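Local coordinates for protein putative NADH-flavin reductase (Lactobacillus casei ATCC 334, PDB 3H2S) that binds NADPH on a Rossmann-type fold and is probably an oxidoreductase that uses this nucleotide cofactor, at residues A4-T9 against L28-D33. Numbering follows the deposited sequence.
Sequences AVLGAT and LAVVRD. With NDP (NADPH dihydro-nicotinamide-adenine-dinucleotide phosphate), chain C.
V5, in strand 2-6, pairs in parallel with strand 26-31 through two backbone hydrogen bonds: V5 N gives its hydrogen to L28 O (2.8 Å), and V30 N gives its own to V5 O. On one face of this sheet L6 and V30 lie side by side, methyl CD1 of L6 resting 3.6 Å from CG2 of V30. On the other face A29 meets A8 of the following turn, the two CB methyls pressed together tightly; the short alanine side chains suit this close approach. Beyond V30 the strands part, and water 1 links G7 N to V30 O, while water 2 joins the same oxygen to T9 N. The strands begin and end the first beta-alpha-beta unit of the Rossmann fold, joined by helix 11-22, and the loops that follow their C-terminal ends hold the adenosine 2'-phosphate end of NADPH. G7 suits its turn, having positive phi and no CB to run into the ribose. T9 bridges strand 26-31 and the cofactor, its CB 3.4 Å from phosphate oxygen O1X of NADPH. With OG1 set between the backbone N and the carbonyl carbon (chi1 56°), the hydroxyl faces the cofactor: it accepts from ribose O3B (2.9 Å from T9 OG1) and from water 3, and appears to donate to O1X, though at 2.5 Å that contact of T9 OG1 is suspiciously short. Its other branch, CG2, turns to V31 and touches CG1 at 3.7 Å. A valine here would probably keep the methyl packing but leave O3B and water 3 without their hydroxyl partner. R32, its chain extended from CG to NE, reaches the same 2'-phosphate: NE bonds O2X, and NH2 bonds O3X at 2.9 Å in a straight line, while adenine C5A lies about 3.5 Å above one face of the guanidinium, toward its rim. D33 caps the next helix and forms a salt bridge with K36, another NADPH-binding residue.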
loop_
_atom_site.group_PDB
_atom_site.type_symbol
_atom_site.label_atom_id
_atom_site.label_comp_id
_atom_site.label_asym_id
_atom_site.label_seq_id
_atom_site.Cartn_x
_atom_site.Cartn_y
_atom_site.Cartn_z
ATOM N N ALA A 4 20.806 -0.923 -1.783
ATOM C CA ALA A 4 20.311 -0.891 -0.405
ATOM C C ALA A 4 19.633 -2.211 -0.089
ATOM O O ALA A 4 18.785 -2.671 -0.859
ATOM C CB ALA A 4 19.328 0.269 -0.212
ATOM N N VAL A 5 20.018 -2.837 1.024
ATOM C CA VAL A 5 19.380 -4.087 1.434
ATOM C C VAL A 5 18.572 -3.867 2.707
ATOM O O VAL A 5 19.131 -3.535 3.774
ATOM C CB VAL A 5 20.418 -5.205 1.645
ATOM C CG1 VAL A 5 19.742 -6.500 2.096
ATOM C CG2 VAL A 5 21.254 -5.396 0.373
ATOM N N LEU A 6 17.253 -4.008 2.596
ATOM C CA LEU A 6 16.389 -3.935 3.770
ATOM C C LEU A 6 16.305 -5.321 4.407
ATOM O O LEU A 6 16.231 -6.322 3.703
ATOM C CB LEU A 6 14.991 -3.468 3.377
ATOM C CG LEU A 6 14.663 -1.977 3.186
ATOM C CD1 LEU A 6 15.786 -1.140 2.619
ATOM C CD2 LEU A 6 13.371 -1.821 2.366
ATOM N N GLY A 7 16.414 -5.388 5.730
ATOM C CA GLY A 7 16.529 -6.681 6.391
ATOM C C GLY A 7 17.875 -7.335 6.077
ATOM O O GLY A 7 17.982 -8.558 6.039
ATOM N N ALA A 8 18.914 -6.509 5.994
ATOM C CA ALA A 8 20.280 -6.955 5.684
ATOM C C ALA A 8 20.889 -7.901 6.731
ATOM O O ALA A 8 21.732 -8.725 6.403
ATOM C CB ALA A 8 21.199 -5.737 5.468
ATOM N N THR A 9 20.416 -7.817 7.975
ATOM C CA THR A 9 20.915 -8.685 9.054
ATOM C C THR A 9 20.198 -10.033 9.136
ATOM O O THR A 9 20.639 -10.935 9.871
ATOM C CB THR A 9 20.827 -7.986 10.428
ATOM O OG1 THR A 9 19.478 -7.567 10.671
ATOM C CG2 THR A 9 21.762 -6.779 10.453
ATOM N N LEU A 28 24.527 -0.823 0.885
ATOM C CA LEU A 28 24.057 -0.074 2.041
ATOM C C LEU A 28 23.073 -0.945 2.810
ATOM O O LEU A 28 22.010 -1.283 2.292
ATOM C CB LEU A 28 23.367 1.218 1.604
ATOM C CG LEU A 28 22.812 2.055 2.761
ATOM C CD1 LEU A 28 23.914 2.469 3.731
ATOM C CD2 LEU A 28 22.041 3.251 2.266
ATOM N N ALA A 29 23.482 -1.381 4.000
ATOM C CA ALA A 29 22.664 -2.268 4.836
ATOM C C ALA A 29 21.807 -1.431 5.761
ATOM O O ALA A 29 22.325 -0.669 6.573
ATOM C CB ALA A 29 23.556 -3.178 5.659
ATOM N N VAL A 30 20.497 -1.495 5.561
ATOM C CA VAL A 30 19.565 -0.818 6.428
ATOM C C VAL A 30 19.246 -1.748 7.593
ATOM O O VAL A 30 18.720 -2.842 7.391
ATOM C CB VAL A 30 18.266 -0.474 5.672
ATOM C CG1 VAL A 30 17.293 0.285 6.581
ATOM C CG2 VAL A 30 18.609 0.327 4.405
ATOM N N VAL A 31 19.549 -1.303 8.807
ATOM C CA VAL A 31 19.519 -2.189 9.967
ATOM C C VAL A 31 18.908 -1.483 11.175
ATOM O O VAL A 31 18.761 -0.265 11.181
ATOM C CB VAL A 31 20.953 -2.684 10.338
ATOM C CG1 VAL A 31 21.602 -3.377 9.130
ATOM C CG2 VAL A 31 21.826 -1.520 10.822
ATOM N N ARG A 32 18.509 -2.263 12.175
ATOM C CA ARG A 32 18.116 -1.689 13.455
ATOM C C ARG A 32 19.108 -2.079 14.543
ATOM O O ARG A 32 19.147 -1.466 15.603
ATOM C CB ARG A 32 16.707 -2.123 13.829
ATOM C CG ARG A 32 16.510 -3.625 13.816
ATOM C CD ARG A 32 15.099 -3.982 14.262
ATOM N NE ARG A 32 14.910 -5.426 14.265
ATOM C CZ ARG A 32 13.780 -6.033 14.593
ATOM N NH1 ARG A 32 12.734 -5.316 14.997
ATOM N NH2 ARG A 32 13.719 -7.358 14.565
ATOM N N ASP A 33 19.965 -3.049 14.238
ATOM C CA ASP A 33 20.848 -3.660 15.235
ATOM C C ASP A 33 22.301 -3.580 14.768
ATOM O O ASP A 33 22.792 -4.486 14.088
ATOM C CB ASP A 33 20.446 -5.126 15.439
ATOM C CG ASP A 33 21.233 -5.812 16.542
ATOM O OD1 ASP A 33 22.375 -5.384 16.823
ATOM O OD2 ASP A 33 20.712 -6.804 17.104
HETATM P PA NDP C . 14.698 -13.049 8.926
HETATM O O1A NDP C . 13.665 -13.502 9.998
HETATM O O2A NDP C . 16.054 -13.667 8.946
HETATM O O5B NDP C . 14.728 -11.430 9.423
HETATM C C5B NDP C . 14.497 -10.585 8.267
HETATM C C4B NDP C . 14.928 -9.101 8.587
HETATM O O4B NDP C . 13.798 -8.415 9.088
HETATM C C3B NDP C . 16.000 -9.007 9.724
HETATM O O3B NDP C . 17.049 -8.256 9.199
HETATM C C2B NDP C . 15.223 -8.213 10.853
HETATM O O2B NDP C . 15.976 -7.388 11.670
HETATM C C1B NDP C . 14.244 -7.406 9.945
HETATM N N9A NDP C . 13.074 -6.954 10.716
HETATM C C8A NDP C . 12.095 -7.823 11.264
HETATM N N7A NDP C . 11.115 -7.170 11.894
HETATM C C5A NDP C . 11.445 -5.808 11.728
HETATM C C6A NDP C . 10.760 -4.658 12.156
HETATM N N6A NDP C . 9.619 -4.809 12.885
HETATM N N1A NDP C . 11.419 -3.444 12.097
HETATM C C2A NDP C . 12.553 -3.401 11.336
HETATM N N3A NDP C . 13.203 -4.420 10.698
HETATM C C4A NDP C . 12.652 -5.647 10.991
HETATM O O3 NDP C . 13.914 -13.530 7.644
HETATM P PN NDP C . 14.144 -14.465 6.337
HETATM O O1N NDP C . 15.499 -14.091 5.708
HETATM O O2N NDP C . 14.110 -15.856 6.893
HETATM O O5D NDP C . 13.006 -14.181 5.200
HETATM C C5D NDP C . 13.193 -13.218 4.159
HETATM C C4D NDP C . 11.941 -13.265 3.265
HETATM O O4D NDP C . 11.754 -14.633 2.942
HETATM C C3D NDP C . 10.603 -12.737 3.862
HETATM O O3D NDP C . 9.841 -12.147 2.873
HETATM C C2D NDP C . 9.982 -14.074 4.411
HETATM O O2D NDP C . 8.579 -14.014 4.434
HETATM C C1D NDP C . 10.433 -15.017 3.239
HETATM N N1N NDP C . 10.248 -16.424 3.589
HETATM C C2N NDP C . 9.236 -17.147 2.829
HETATM C C3N NDP C . 8.899 -18.536 3.373
HETATM C C7N NDP C . 8.274 -19.383 2.279
HETATM O O7N NDP C . 7.459 -18.883 1.516
HETATM N N7N NDP C . 8.514 -20.749 2.272
HETATM C C4N NDP C . 9.930 -19.274 4.203
HETATM C C5N NDP C . 10.715 -18.398 5.145
HETATM C C6N NDP C . 10.929 -16.950 4.763
HETATM P P2B NDP C . 16.850 -8.015 12.895
HETATM O O1X NDP C . 18.066 -8.810 12.294
HETATM O O2X NDP C . 17.528 -6.790 13.615
HETATM O O3X NDP C . 16.033 -8.876 13.796
HETATM O O HOH W 1 16.123 -3.049 7.139
HETATM O O HOH W 2 18.590 -5.496 8.690
HETATM O O HOH W 3 19.246 -5.465 12.288
#